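Side-chain contacts in enoyl-CoA hydratase, EchA3 (Mycobacterium marinum M, PDB 3R6H), which belongs to the enoyl-CoA hydratase/isomerase (crotonase) family and probably acts as a lyase in lipid metabolism: residues R19-G23 / K24-L28; E38-D41 / A42-D46. All coordinates share one frame; numbering follows the deposited sequence.

Overall arrangement
Both contacts are local and lie in series within one beta-alpha-beta unit of the crotonase-like fold, made of strand 15-20, helix 30-46 and strand 50-54. Interaction 1 is the turn that takes the chain out of strand 15-20 toward the helix; interaction 2 belongs to the last turns of that helix, before the chain returns to the sheet. Their centres are 19 Å apart and their nearest atoms about 7 Å, so they do not touch, although M20 and L28 of interaction 1 both pack on L36 of the same helix. A bound potassium ion lies about 10 Å from the side chain of L28.

Interaction 1: residues R19-G23 / K24-L28; sequences RMDDG and KVNVL
The loop joining strand 15-20 to helix 30-46 folds back on itself through the side chains of D22 and N26, each of which binds the backbone nitrogen of the other residue. The N26 amide oxygen, OD1, accepts from D22 N at 3.0 Å, with the donor almost in line with the C=O bond (177°). In return, N26 N donates to D22 OD1 at 2.9 Å. D22 OD1 takes a second bond, from K24 N, also at 2.9 Å, and the two N-H groups come from opposite faces of the carboxylate plane, gripping the oxygen between them. D22 can reach inward like this because its CG sits between the backbone N and the carbonyl carbon (chi1 71°). Its other oxygen, OD2, is served by water: one molecule donates to it and accepts from V25 N and V27 N, while another bridges D22 OD2 to V27 O.

The N26 amide also turns its nitrogen toward the end of the strand, where ND2 makes a weak bond to M20 O (3.1 Å, N-H...O 131°) and lies beside M20 CB. The same nitrogen is hydrogen-bonded to F60 O, which ties the buried amide to a neighbouring loop. Beyond the amide the contact becomes apolar, with M20 SD 4.2 Å from L28 CD2; both side chains also reach L113 of helix 109-114. At the outer bend, D21 OD1 receives G23 N at 2.9 Å from above its carboxylate plane, and N56 ND2 binds the same oxygen. G23, with its positive phi, lets the chain turn here. This D21-G23 bond defines an Asx turn, here opening the strand-to-helix connection of a beta-alpha-beta unit.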
loop_
_atom_site.group_PDB
_atom_site.type_symbol
_atom_site.label_atom_id
_atom_site.label_comp_id
_atom_site.label_asym_id
_atom_site.label_seq_id
_atom_site.Cartn_x
_atom_site.Cartn_y
_atom_site.Cartn_z
ATOM N N ARG A 19 -5.381 -21.301 22.071
ATOM C CA ARG A 19 -4.295 -22.071 21.444
ATOM C C ARG A 19 -4.880 -23.241 20.629
ATOM O O ARG A 19 -5.572 -24.093 21.166
ATOM C CB ARG A 19 -3.295 -22.584 22.503
ATOM C CG ARG A 19 -2.516 -21.481 23.232
ATOM C CD ARG A 19 -1.605 -22.009 24.384
ATOM N NE ARG A 19 -0.393 -22.684 23.891
ATOM C CZ ARG A 19 0.588 -23.151 24.675
ATOM N NH1 ARG A 19 0.522 -23.004 25.999
ATOM N NH2 ARG A 19 1.647 -23.751 24.137
ATOM N N MET A 20 -4.604 -23.257 19.328
ATOM C CA MET A 20 -4.981 -24.357 18.448
ATOM C C MET A 20 -3.966 -25.495 18.473
ATOM O O MET A 20 -2.773 -25.291 18.240
ATOM C CB MET A 20 -5.101 -23.892 16.992
ATOM C CG MET A 20 -6.095 -22.802 16.764
ATOM S SD MET A 20 -6.251 -22.403 15.002
ATOM C CE MET A 20 -4.761 -21.410 14.782
ATOM N N ASP A 21 -4.446 -26.710 18.739
ATOM C CA ASP A 21 -3.584 -27.889 18.587
ATOM C C ASP A 21 -4.418 -29.152 18.401
ATOM O O ASP A 21 -4.881 -29.736 19.383
ATOM C CB ASP A 21 -2.645 -28.065 19.776
ATOM C CG ASP A 21 -1.673 -29.228 19.590
ATOM O OD1 ASP A 21 -1.536 -29.736 18.466
ATOM O OD2 ASP A 21 -1.049 -29.664 20.584
ATOM N N ASP A 22 -4.563 -29.575 17.150
ATOM C CA ASP A 22 -5.284 -30.796 16.831
ATOM C C ASP A 22 -4.348 -32.007 16.715
ATOM O O ASP A 22 -4.760 -33.056 16.217
ATOM C CB ASP A 22 -6.134 -30.628 15.550
ATOM C CG ASP A 22 -5.303 -30.541 14.265
ATOM O OD1 ASP A 22 -4.069 -30.343 14.326
ATOM O OD2 ASP A 22 -5.907 -30.652 13.156
ATOM N N GLY A 23 -3.103 -31.846 17.159
ATOM C CA GLY A 23 -2.089 -32.883 17.073
ATOM C C GLY A 23 -1.490 -33.049 15.691
ATOM O O GLY A 23 -0.604 -33.883 15.506
ATOM N N LYS A 24 -1.965 -32.251 14.723
ATOM C CA LYS A 24 -1.468 -32.286 13.349
ATOM C C LYS A 24 -1.129 -30.856 12.866
ATOM O O LYS A 24 -0.271 -30.216 13.453
ATOM C CB LYS A 24 -2.485 -32.979 12.451
ATOM C CG LYS A 24 -2.777 -34.415 12.923
ATOM C CD LYS A 24 -3.835 -35.102 12.070
ATOM C CE LYS A 24 -4.023 -36.533 12.583
ATOM N NZ LYS A 24 -5.282 -37.141 12.084
ATOM N N VAL A 25 -1.820 -30.362 11.833
ATOM C CA VAL A 25 -1.480 -29.059 11.241
ATOM C C VAL A 25 -2.611 -28.018 11.405
ATOM O O VAL A 25 -2.688 -27.032 10.672
ATOM C CB VAL A 25 -0.988 -29.199 9.781
ATOM C CG1 VAL A 25 0.375 -29.925 9.763
ATOM C CG2 VAL A 25 -2.017 -29.914 8.900
ATOM N N ASN A 26 -3.451 -28.218 12.415
ATOM C CA ASN A 26 -4.527 -27.282 12.783
ATOM C C ASN A 26 -5.411 -26.880 11.598
ATOM O O ASN A 26 -5.752 -25.702 11.435
ATOM C CB ASN A 26 -3.959 -25.992 13.433
ATOM C CG ASN A 26 -3.331 -26.223 14.798
ATOM O OD1 ASN A 26 -3.677 -27.173 15.524
ATOM N ND2 ASN A 26 -2.390 -25.347 15.160
ATOM N N VAL A 27 -5.803 -27.848 10.785
ATOM C CA VAL A 27 -6.721 -27.531 9.687
ATOM C C VAL A 27 -8.006 -26.920 10.221
ATOM O O VAL A 27 -8.538 -27.324 11.267
ATOM C CB VAL A 27 -7.025 -28.732 8.757
ATOM C CG1 VAL A 27 -5.741 -29.159 7.966
ATOM C CG2 VAL A 27 -7.650 -29.831 9.534
ATOM N N LEU A 28 -8.509 -25.936 9.478
ATOM C CA LEU A 28 -9.686 -25.195 9.856
ATOM C C LEU A 28 -10.932 -25.829 9.244
ATOM O O LEU A 28 -11.671 -25.183 8.509
ATOM C CB LEU A 28 -9.518 -23.713 9.457
ATOM C CG LEU A 28 -8.336 -23.049 10.185
ATOM C CD1 LEU A 28 -7.753 -21.791 9.474
ATOM C CD2 LEU A 28 -8.729 -22.720 11.622
HETATM O O HOH W 1 -4.461 -30.702 10.844
HETATM O O HOH W 2 -8.274 -29.349 13.058
#

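Interaction 2: residues E38-D41 / A42-D46; sequences EAID and AADRD
R45 folds back over the preceding helical turn, laying one face of its guanidinium above D41 O, which lies offset toward the rim of the group. With the chain bent at chi3 (-69°), R45 NH1 comes to 3.8 Å from D41 CB, and R45 NH2 donates to a water oxygen at 2.8 Å. This water, in the guanidinium plane, donates in turn to E38 O at 2.7 Å. E38 O therefore has two donors, the water and A42 N (3.0 Å). Regular i to i+4 bonds likewise satisfy A39 O through A43 N, I40 O through D44 N, and D41 O through R45 N, the last at 2.9 Å and 162°.

The carboxylates of D41 and D44 find their partners outside residues 38-46. D41 OD1 and D44 OD2 stand 4.5 Å apart, and both form salt bridges to R90 NH2 of helix 75-92, while D44 OD1 is hydrogen-bonded to Y94 OH. I40 CG2 flanks D44 OD1 at 4.1 Å. By bridging the two carboxylates, R90 would offset their mutual repulsion, so both are probably ionised, and the charge pairing links helix 30-46 to helix 75-92.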
loop_
_atom_site.group_PDB
_atom_site.type_symbol
_atom_site.label_atom_id
_atom_site.label_comp_id
_atom_site.label_asym_id
_atom_site.label_seq_id
_atom_site.Cartn_x
_atom_site.Cartn_y
_atom_site.Cartn_z
ATOM N N GLU A 38 -16.291 -21.356 19.943
ATOM C CA GLU A 38 -16.663 -21.558 21.340
ATOM C C GLU A 38 -15.644 -20.910 22.273
ATOM O O GLU A 38 -16.000 -20.378 23.336
ATOM C CB GLU A 38 -16.842 -23.060 21.631
ATOM C CG GLU A 38 -18.122 -23.615 20.972
ATOM C CD GLU A 38 -18.309 -25.127 21.094
ATOM O OE1 GLU A 38 -17.409 -25.809 21.616
ATOM O OE2 GLU A 38 -19.365 -25.632 20.624
ATOM N N ALA A 39 -14.378 -20.932 21.874
ATOM C CA ALA A 39 -13.328 -20.303 22.671
ATOM C C ALA A 39 -13.478 -18.778 22.657
ATOM O O ALA A 39 -13.327 -18.110 23.678
ATOM C CB ALA A 39 -11.941 -20.719 22.172
ATOM N N ILE A 40 -13.790 -18.215 21.494
ATOM C CA ILE A 40 -14.028 -16.764 21.414
ATOM C C ILE A 40 -15.294 -16.370 22.198
ATOM O O ILE A 40 -15.317 -15.333 22.838
ATOM C CB ILE A 40 -14.094 -16.259 19.946
ATOM C CG1 ILE A 40 -12.808 -16.604 19.202
ATOM C CG2 ILE A 40 -14.298 -14.752 19.879
ATOM C CD1 ILE A 40 -12.907 -16.414 17.713
ATOM N N ASP A 41 -16.337 -17.208 22.137
ATOM C CA ASP A 41 -17.507 -17.034 23.003
ATOM C C ASP A 41 -17.069 -16.922 24.481
ATOM O O ASP A 41 -17.593 -16.106 25.238
ATOM C CB ASP A 41 -18.482 -18.211 22.851
ATOM C CG ASP A 41 -19.193 -18.266 21.518
ATOM O OD1 ASP A 41 -19.111 -17.316 20.712
ATOM O OD2 ASP A 41 -19.853 -19.322 21.276
ATOM N N ALA A 42 -16.128 -17.766 24.891
ATOM C CA ALA A 42 -15.624 -17.751 26.267
ATOM C C ALA A 42 -14.879 -16.447 26.578
ATOM O O ALA A 42 -15.065 -15.852 27.626
ATOM C CB ALA A 42 -14.757 -18.969 26.535
ATOM N N ALA A 43 -14.071 -15.967 25.634
ATOM C CA ALA A 43 -13.410 -14.688 25.801
ATOM C C ALA A 43 -14.432 -13.552 25.922
ATOM O O ALA A 43 -14.249 -12.624 26.718
ATOM C CB ALA A 43 -12.421 -14.427 24.604
ATOM N N ASP A 44 -15.492 -13.624 25.118
ATOM C CA ASP A 44 -16.555 -12.622 25.140
ATOM C C ASP A 44 -17.214 -12.616 26.534
ATOM O O ASP A 44 -17.405 -11.563 27.138
ATOM C CB ASP A 44 -17.621 -12.915 24.077
ATOM C CG ASP A 44 -17.154 -12.662 22.649
ATOM O OD1 ASP A 44 -16.068 -12.078 22.450
ATOM O OD2 ASP A 44 -17.905 -13.056 21.730
ATOM N N ARG A 45 -17.513 -13.812 27.028
ATOM C CA ARG A 45 -18.087 -13.981 28.368
ATOM C C ARG A 45 -17.227 -13.373 29.465
ATOM O O ARG A 45 -17.752 -12.726 30.377
ATOM C CB ARG A 45 -18.304 -15.459 28.662
ATOM C CG ARG A 45 -19.470 -16.061 27.918
ATOM C CD ARG A 45 -19.976 -17.321 28.602
ATOM N NE ARG A 45 -19.029 -18.437 28.507
ATOM C CZ ARG A 45 -18.918 -19.259 27.459
ATOM N NH1 ARG A 45 -19.690 -19.114 26.392
ATOM N NH2 ARG A 45 -18.031 -20.242 27.487
ATOM N N ASP A 46 -15.905 -13.561 29.357
ATOM C CA ASP A 46 -14.935 -12.984 30.294
ATOM C C ASP A 46 -14.641 -11.498 30.064
ATOM O O ASP A 46 -13.976 -10.875 30.886
ATOM C CB ASP A 46 -13.624 -13.793 30.279
ATOM C CG ASP A 46 -13.786 -15.176 30.874
ATOM O OD1 ASP A 46 -14.703 -15.338 31.720
ATOM O OD2 ASP A 46 -13.026 -16.102 30.503
HETATM O O HOH W 3 -17.969 -21.313 24.856
#